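PDB 2GZS: IroE protein from Escherichia coli, which hydrolyses the trilactone siderophore enterobactin and its C-glucosylated forms, preferring them iron-free and usually cutting just once to release linear trimers. Local coordinates for residues D157-S162 against S184-V189. Numbering follows the deposited sequence.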
# COMPACT_ATOMS: atom_id res chain seq x y z
N ASP A 157 -0.11 8.28 -6.26
CA ASP A 157 -0.83 8.29 -7.52
C ASP A 157 -2.31 7.91 -7.28
O ASP A 157 -3.24 8.51 -7.86
CB ASP A 157 -0.13 7.41 -8.55
CG ASP A 157 -0.74 7.48 -9.95
OD1 ASP A 157 -0.74 8.63 -10.50
OD2 ASP A 157 -1.20 6.49 -10.55
N SER A 158 -2.49 6.94 -6.39
CA SER A 158 -3.85 6.44 -6.11
C SER A 158 -4.56 7.42 -5.19
O SER A 158 -5.78 7.65 -5.37
CB SER A 158 -3.71 5.09 -5.37
OG SER A 158 -3.13 4.13 -6.24
N TRP A 159 -3.88 8.03 -4.22
CA TRP A 159 -4.54 9.06 -3.39
C TRP A 159 -5.08 10.18 -4.28
O TRP A 159 -6.14 10.78 -4.09
CB TRP A 159 -3.49 9.64 -2.40
CG TRP A 159 -4.10 10.68 -1.48
CD1 TRP A 159 -4.77 10.47 -0.28
CD2 TRP A 159 -4.09 12.10 -1.65
NE1 TRP A 159 -5.16 11.66 0.25
CE2 TRP A 159 -4.75 12.71 -0.58
CE3 TRP A 159 -3.57 12.91 -2.66
CZ2 TRP A 159 -4.93 14.08 -0.45
CZ3 TRP A 159 -3.73 14.29 -2.54
CH2 TRP A 159 -4.38 14.86 -1.47
N LEU A 160 -4.36 10.50 -5.36
CA LEU A 160 -4.81 11.55 -6.32
C LEU A 160 -6.00 11.10 -7.13
O LEU A 160 -6.83 11.95 -7.48
CB LEU A 160 -3.68 11.92 -7.31
CG LEU A 160 -2.59 12.80 -6.70
CD1 LEU A 160 -1.35 12.80 -7.60
CD2 LEU A 160 -3.16 14.21 -6.49
N SER A 161 -6.09 9.82 -7.46
CA SER A 161 -7.08 9.44 -8.49
C SER A 161 -8.19 8.54 -7.98
O SER A 161 -9.26 8.41 -8.61
CB SER A 161 -6.33 8.76 -9.63
OG SER A 161 -5.14 9.46 -10.03
N SER A 162 -8.07 7.90 -6.85
CA SER A 162 -8.98 6.79 -6.49
C SER A 162 -10.13 7.30 -5.64
O SER A 162 -9.92 8.23 -4.86
CB SER A 162 -8.19 5.74 -5.68
OG SER A 162 -9.07 4.65 -5.29
N SER A 184 3.96 17.70 -6.05
CA SER A 184 3.44 18.89 -6.73
C SER A 184 1.97 18.66 -7.10
O SER A 184 1.11 19.54 -6.91
CB SER A 184 4.28 19.16 -7.98
OG SER A 184 3.88 20.44 -8.49
N ARG A 185 1.66 17.45 -7.57
CA ARG A 185 0.22 17.21 -7.83
C ARG A 185 -0.58 17.06 -6.54
O ARG A 185 -1.74 17.53 -6.44
CB ARG A 185 0.05 15.94 -8.64
CG ARG A 185 0.66 15.94 -10.04
CD ARG A 185 0.81 14.55 -10.67
NE ARG A 185 -0.40 13.77 -10.82
CZ ARG A 185 -0.73 12.50 -10.89
NH1 ARG A 185 0.14 11.49 -10.84
NH2 ARG A 185 -2.03 12.17 -11.02
N VAL A 186 0.03 16.42 -5.54
CA VAL A 186 -0.68 16.22 -4.27
C VAL A 186 -1.07 17.52 -3.64
O VAL A 186 -2.15 17.78 -3.14
CB VAL A 186 0.21 15.40 -3.28
CG1 VAL A 186 -0.33 15.57 -1.87
CG2 VAL A 186 0.30 13.94 -3.73
N THR A 187 -0.15 18.52 -3.61
CA THR A 187 -0.47 19.74 -2.89
C THR A 187 -1.29 20.69 -3.80
O THR A 187 -1.71 21.70 -3.25
CB THR A 187 0.78 20.48 -2.37
OG1 THR A 187 1.69 20.79 -3.45
CG2 THR A 187 1.60 19.57 -1.44
N ALA A 188 -1.53 20.35 -5.05
CA ALA A 188 -2.31 21.19 -5.94
C ALA A 188 -3.82 20.89 -5.88
O ALA A 188 -4.57 21.55 -6.60
CB ALA A 188 -1.85 21.03 -7.39
N VAL A 189 -4.19 19.86 -5.09
CA VAL A 189 -5.59 19.45 -5.14
C VAL A 189 -6.52 20.54 -4.67
O VAL A 189 -6.18 21.46 -3.93
CB VAL A 189 -5.85 18.24 -4.21
CG1 VAL A 189 -5.11 17.01 -4.70
CG2 VAL A 189 -5.44 18.62 -2.81
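R185 reaches from helix 179-187 over L160 to D157. Its CB already touches L160 CD1, at 3.6 Å; CD lies a little farther from that methyl. A bend at chi3 (58°) brings NE back near it. L160 CD1 sits over the centre of the guanidinium, 3.4 Å from R185 CZ. At the tip, NH2 also lies against L160 CD1, with S161 OG near the guanidinium edge, while R185 NH1 gives D157 OD1 a nearly straight hydrogen bond of 3.0 Å within a salt bridge, the acceptor close to the guanidinium plane although the carboxylate is turned 62° from it. The other carboxylate oxygen, OD2, is held by S117 and R121 of helix 117-132, so D157 ties three helices together. An alanine here would probably leave the R185 guanidinium without its anionic mate, free to swing off L160, and R121 short of a charge partner. Deeper in, L160 CD2 rests 3.9 Å from V189 CG1, while W159 puts CZ3 3.7 Å from both V186 CG1 and V189 CG1, with L230 of helix 219-232 adjoining. In this alpha/beta-hydrolase fold, helix 150-161, which follows the nucleophile S149, packs its C-terminal end against helix 179-187 and V189, away from the active site.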